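Local coordinates for outer membrane protein assembly factor BamA (Haemophilus ducreyi, PDB 4K3C) that probably works within the Bam complex to assemble beta-barrel proteins and insert them into the outer membrane, at residues R487-G493 with A510-Y516; G396-G400 with F458-A462. All blocks are in the same frame, centred on the assembly; numbering follows the deposited sequence.

Contacts 1 and 2 lie about 8 Å apart, centre to centre, in the C-terminal transmembrane barrel, and they sample its wall and a loop folded into its lumen. Both segments of contact 2 precede those of contact 1 in the sequence: contact 2 sets the loop following strand 366-378 against strand 453-465, whereas contact 1 pairs the next two strands, 489-500 and 503-512. Ser491 joins both. Its N probably hydrogen-bonds to Asp460 O (2.9 Å), pairing strand 489-500 with 453-465, and its OG probably bonds Arg399 O (2.8 Å), which adds a link from the loop to 489-500 beside the Arg399-Asp460 docking on 453-465.

Contact 1 (R487-G493 with A510-Y516); sequences RVRASAG and AKPIKKY
Tyr516 is met by two arginines of 487-493, Arg487 over one face of its ring and Arg489 at the edge. Arg487 lays its CB 4.3 Å from the centroid in a CH-pi contact, and a turn at chi3 (60°) carries its NE and NH1 along the CD2 side. Arg489 CG sits 3.7 Å from Tyr516 CD1, and the same CD1 lies over a face of the Arg489 guanidinium, with the two planes 44° apart. Bent at chi2 and chi3, Arg489 doubles back to hold Arg487 O side-on through NE and NH2, while NH1 forms a salt bridge with Asp519. The same Asp519 carboxylate accepts a bond from Tyr516 N. These residues lie at the open, extracellular end of the hairpin formed by strands 489-500 and 503-512 in the 16-stranded barrel wall, where a classic beta bulge sets Ile513 and Lys514 together against Ala490. Ala490 O accepts from Ile513 N (2.8 Å) and Lys514 N (3.3 Å), both approaching from one face of its carbonyl plane. Ile513 spreads its branches along the other strand, CD1 against Ala490 CB at 3.6 Å and CG2 near Ala492 CB. Beyond the bulge, Ala492 N bonds nearly straight to Lys511 O at 2.8 Å.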
loop_
_atom_site.group_PDB
_atom_site.type_symbol
_atom_site.label_atom_id
_atom_site.label_comp_id
_atom_site.label_asym_id
_atom_site.label_seq_id
_atom_site.Cartn_x
_atom_site.Cartn_y
_atom_site.Cartn_z
ATOM N N ARG A 487 -14.754 27.536 -8.695
ATOM C CA ARG A 487 -16.114 27.098 -8.392
ATOM C C ARG A 487 -16.057 25.923 -7.442
ATOM O O ARG A 487 -16.609 24.846 -7.666
ATOM C CB ARG A 487 -16.913 26.833 -9.662
ATOM C CG ARG A 487 -17.137 28.118 -10.434
ATOM C CD ARG A 487 -17.813 27.915 -11.772
ATOM N NE ARG A 487 -19.122 27.301 -11.636
ATOM C CZ ARG A 487 -19.353 26.012 -11.842
ATOM N NH1 ARG A 487 -20.575 25.523 -11.695
ATOM N NH2 ARG A 487 -18.358 25.217 -12.200
ATOM N N VAL A 488 -15.357 26.185 -6.354
ATOM C CA VAL A 488 -15.092 25.220 -5.315
ATOM C C VAL A 488 -16.343 24.938 -4.488
ATOM O O VAL A 488 -17.136 25.846 -4.178
ATOM C CB VAL A 488 -13.996 25.763 -4.390
ATOM C CG1 VAL A 488 -13.524 24.699 -3.452
ATOM C CG2 VAL A 488 -12.848 26.266 -5.224
ATOM N N ARG A 489 -16.522 23.670 -4.149
ATOM C CA ARG A 489 -17.584 23.290 -3.245
ATOM C C ARG A 489 -16.974 22.741 -1.992
ATOM O O ARG A 489 -15.814 22.321 -1.988
ATOM C CB ARG A 489 -18.498 22.264 -3.896
ATOM C CG ARG A 489 -19.485 22.906 -4.842
ATOM C CD ARG A 489 -19.644 22.102 -6.080
ATOM N NE ARG A 489 -18.879 22.630 -7.199
ATOM C CZ ARG A 489 -19.314 22.590 -8.456
ATOM N NH1 ARG A 489 -20.509 22.079 -8.706
ATOM N NH2 ARG A 489 -18.568 23.050 -9.457
ATOM N N ALA A 490 -17.753 22.759 -0.926
ATOM C CA ALA A 490 -17.267 22.271 0.329
ATOM C C ALA A 490 -18.412 21.872 1.245
ATOM O O ALA A 490 -19.560 22.240 1.049
ATOM C CB ALA A 490 -16.425 23.308 0.961
ATOM N N SER A 491 -18.077 21.106 2.263
ATOM C CA SER A 491 -19.076 20.590 3.157
ATOM C C SER A 491 -18.471 20.383 4.520
ATOM O O SER A 491 -17.245 20.358 4.669
ATOM C CB SER A 491 -19.573 19.242 2.638
ATOM O OG SER A 491 -18.569 18.235 2.729
ATOM N N ALA A 492 -19.337 20.196 5.509
ATOM C CA ALA A 492 -18.891 19.875 6.854
ATOM C C ALA A 492 -19.781 18.802 7.479
ATOM O O ALA A 492 -21.000 18.778 7.245
ATOM C CB ALA A 492 -18.884 21.100 7.690
ATOM N N GLY A 493 -19.189 17.896 8.255
ATOM C CA GLY A 493 -20.009 16.859 8.840
ATOM C C GLY A 493 -19.432 16.074 9.985
ATOM O O GLY A 493 -18.346 16.371 10.480
ATOM N N ALA A 510 -23.179 14.594 6.087
ATOM C CA ALA A 510 -22.542 15.855 5.780
ATOM C C ALA A 510 -23.540 16.825 5.212
ATOM O O ALA A 510 -24.465 16.440 4.494
ATOM C CB ALA A 510 -21.340 15.663 4.838
ATOM N N LYS A 511 -23.350 18.088 5.567
ATOM C CA LYS A 511 -24.148 19.164 5.034
ATOM C C LYS A 511 -23.170 20.002 4.213
ATOM O O LYS A 511 -22.009 20.142 4.595
ATOM C CB LYS A 511 -24.728 19.966 6.191
ATOM C CG LYS A 511 -25.990 20.730 5.868
ATOM C CD LYS A 511 -26.161 21.920 6.826
ATOM C CE LYS A 511 -25.000 22.918 6.719
ATOM N NZ LYS A 511 -25.300 24.217 7.391
ATOM N N PRO A 512 -23.620 20.516 3.060
ATOM C CA PRO A 512 -22.847 21.418 2.197
ATOM C C PRO A 512 -22.721 22.818 2.778
ATOM O O PRO A 512 -23.703 23.318 3.318
ATOM C CB PRO A 512 -23.697 21.501 0.923
ATOM C CG PRO A 512 -24.591 20.353 0.969
ATOM C CD PRO A 512 -24.855 20.061 2.410
ATOM N N ILE A 513 -21.547 23.437 2.664
ATOM C CA ILE A 513 -21.404 24.850 3.021
ATOM C C ILE A 513 -21.295 25.723 1.770
ATOM O O ILE A 513 -21.354 26.946 1.844
ATOM C CB ILE A 513 -20.175 25.129 3.952
ATOM C CG1 ILE A 513 -18.886 25.215 3.136
ATOM C CG2 ILE A 513 -20.075 24.101 5.071
ATOM C CD1 ILE A 513 -17.658 24.852 3.912
ATOM N N LYS A 514 -21.120 25.087 0.620
ATOM C CA LYS A 514 -21.056 25.795 -0.651
ATOM C C LYS A 514 -21.413 24.817 -1.761
ATOM O O LYS A 514 -20.765 23.784 -1.929
ATOM C CB LYS A 514 -19.662 26.358 -0.889
ATOM C CG LYS A 514 -19.635 27.798 -1.401
ATOM C CD LYS A 514 -20.462 27.995 -2.667
ATOM C CE LYS A 514 -19.859 29.062 -3.584
ATOM N NZ LYS A 514 -20.211 30.442 -3.145
ATOM N N LYS A 515 -22.470 25.120 -2.500
ATOM C CA LYS A 515 -22.808 24.315 -3.661
ATOM C C LYS A 515 -23.110 25.204 -4.849
ATOM O O LYS A 515 -23.031 26.431 -4.785
ATOM C CB LYS A 515 -23.997 23.389 -3.371
ATOM C CG LYS A 515 -25.208 24.088 -2.767
ATOM C CD LYS A 515 -26.337 23.114 -2.515
ATOM C CE LYS A 515 -27.452 23.762 -1.713
ATOM N NZ LYS A 515 -28.572 22.799 -1.436
ATOM N N TYR A 516 -23.436 24.573 -5.956
ATOM C CA TYR A 516 -23.790 25.319 -7.134
ATOM C C TYR A 516 -25.081 24.693 -7.617
ATOM O O TYR A 516 -25.391 23.551 -7.247
ATOM C CB TYR A 516 -22.633 25.304 -8.162
ATOM C CG TYR A 516 -21.504 26.252 -7.756
ATOM C CD1 TYR A 516 -20.651 25.934 -6.706
ATOM C CD2 TYR A 516 -21.324 27.476 -8.387
ATOM C CE1 TYR A 516 -19.657 26.791 -6.307
ATOM C CE2 TYR A 516 -20.323 28.343 -7.987
ATOM C CZ TYR A 516 -19.493 27.993 -6.943
ATOM O OH TYR A 516 -18.489 28.841 -6.516
#

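Contact 2 (G396-G400 with F458-A462); sequences GSLRG and FVDAA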
loop_
_atom_site.group_PDB
_atom_site.type_symbol
_atom_site.label_atom_id
_atom_site.label_comp_id
_atom_site.label_asym_id
_atom_site.label_seq_id
_atom_site.Cartn_x
_atom_site.Cartn_y
_atom_site.Cartn_z
ATOM N N GLY A 396 -14.215 10.126 0.239
ATOM C CA GLY A 396 -12.957 10.104 -0.476
ATOM C C GLY A 396 -12.656 11.373 -1.248
ATOM O O GLY A 396 -11.489 11.685 -1.473
ATOM N N SER A 397 -13.679 12.113 -1.665
ATOM C CA SER A 397 -13.413 13.433 -2.223
ATOM C C SER A 397 -14.252 14.577 -1.639
ATOM O O SER A 397 -13.696 15.604 -1.259
ATOM C CB SER A 397 -13.460 13.428 -3.755
ATOM O OG SER A 397 -14.784 13.398 -4.244
ATOM N N LEU A 398 -15.572 14.418 -1.574
ATOM C CA LEU A 398 -16.428 15.507 -1.104
ATOM C C LEU A 398 -17.693 14.981 -0.470
ATOM O O LEU A 398 -18.726 14.907 -1.120
ATOM C CB LEU A 398 -16.811 16.431 -2.259
ATOM C CG LEU A 398 -16.926 17.937 -2.022
ATOM C CD1 LEU A 398 -17.771 18.557 -3.107
ATOM C CD2 LEU A 398 -17.490 18.239 -0.676
ATOM N N ARG A 399 -17.628 14.648 0.809
ATOM C CA ARG A 399 -18.805 14.129 1.477
ATOM C C ARG A 399 -20.023 15.071 1.385
ATOM O O ARG A 399 -19.872 16.275 1.208
ATOM C CB ARG A 399 -18.438 13.730 2.891
ATOM C CG ARG A 399 -17.464 12.567 2.864
ATOM C CD ARG A 399 -16.964 12.178 4.233
ATOM N NE ARG A 399 -15.810 12.979 4.629
ATOM C CZ ARG A 399 -14.859 12.552 5.447
ATOM N NH1 ARG A 399 -13.840 13.356 5.748
ATOM N NH2 ARG A 399 -14.928 11.321 5.957
ATOM N N GLY A 400 -21.231 14.513 1.430
ATOM C CA GLY A 400 -22.423 15.315 1.215
ATOM C C GLY A 400 -22.783 15.515 -0.255
ATOM O O GLY A 400 -23.943 15.715 -0.602
ATOM N N PHE A 458 -15.472 17.077 10.241
ATOM C CA PHE A 458 -14.601 17.328 9.096
ATOM C C PHE A 458 -15.097 18.502 8.267
ATOM O O PHE A 458 -16.257 18.938 8.397
ATOM C CB PHE A 458 -14.473 16.059 8.207
ATOM C CG PHE A 458 -15.752 15.679 7.537
ATOM C CD1 PHE A 458 -16.094 16.220 6.311
ATOM C CD2 PHE A 458 -16.644 14.820 8.151
ATOM C CE1 PHE A 458 -17.289 15.912 5.713
ATOM C CE2 PHE A 458 -17.842 14.497 7.546
ATOM C CZ PHE A 458 -18.161 15.047 6.324
ATOM N N VAL A 459 -14.204 18.998 7.412
ATOM C CA VAL A 459 -14.581 19.894 6.329
ATOM C C VAL A 459 -13.925 19.379 5.054
ATOM O O VAL A 459 -12.694 19.300 4.964
ATOM C CB VAL A 459 -14.163 21.366 6.602
ATOM C CG1 VAL A 459 -14.180 22.176 5.312
ATOM C CG2 VAL A 459 -15.078 21.992 7.640
ATOM N N ASP A 460 -14.734 18.988 4.079
ATOM C CA ASP A 460 -14.180 18.566 2.794
ATOM C C ASP A 460 -14.397 19.723 1.832
ATOM O O ASP A 460 -15.281 20.555 2.037
ATOM C CB ASP A 460 -14.862 17.298 2.244
ATOM C CG ASP A 460 -14.570 16.038 3.070
ATOM O OD1 ASP A 460 -13.766 16.088 4.016
ATOM O OD2 ASP A 460 -15.142 14.971 2.751
ATOM N N ALA A 461 -13.589 19.771 0.783
ATOM C CA ALA A 461 -13.694 20.811 -0.232
ATOM C C ALA A 461 -12.970 20.343 -1.486
ATOM O O ALA A 461 -11.871 19.779 -1.408
ATOM C CB ALA A 461 -13.113 22.120 0.271
ATOM N N ALA A 462 -13.605 20.566 -2.634
ATOM C CA ALA A 462 -13.157 19.995 -3.903
ATOM C C ALA A 462 -13.535 20.900 -5.075
ATOM O O ALA A 462 -14.423 21.753 -4.958
ATOM C CB ALA A 462 -13.757 18.623 -4.091
#
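With chi1 at -66°, Arg399 sets CG beside its own backbone N, and a bend at chi3 (-86°) swings the guanidinium back past Asp460 and over the ring of Phe458. Asp460 has a similar first torsion, which brings its carboxylate alongside the Arg399 chain. Arg399 NE reaches Asp460 OD2 at 2.8 Å on the syn side, as part of a salt bridge in which the two flat groups are nearly coplanar, though NE is tilted out of the carboxylate plane. The anti lone pair of OD2 takes Arg399 N at 3.2 Å, so one carboxylate oxygen grips both the backbone and the side chain of the same residue. A second link, from NH1 to OD1, is less certain. The sequence Leu-Arg-Gly-Phe, running from Leu398 to Phe401, corresponds to the VRGF/Y motif of the Omp85 family, carried on extracellular loop L6; as in relatives, the loop folds into the barrel and its arginine docks on the inner wall. Phe458 supplies a floor for the cation: Arg399 CZ stands 3.8 Å from the ring centroid, only 8° off the normal, a cation-pi contact, and CD adds a CH-pi contact over the same ring. Further along, Leu398 CG packs on Ala462 CB (3.8 Å), while its CD2 touches Asp460 CB. Gly400 N continues the docking by bonding to Gln525 OE1.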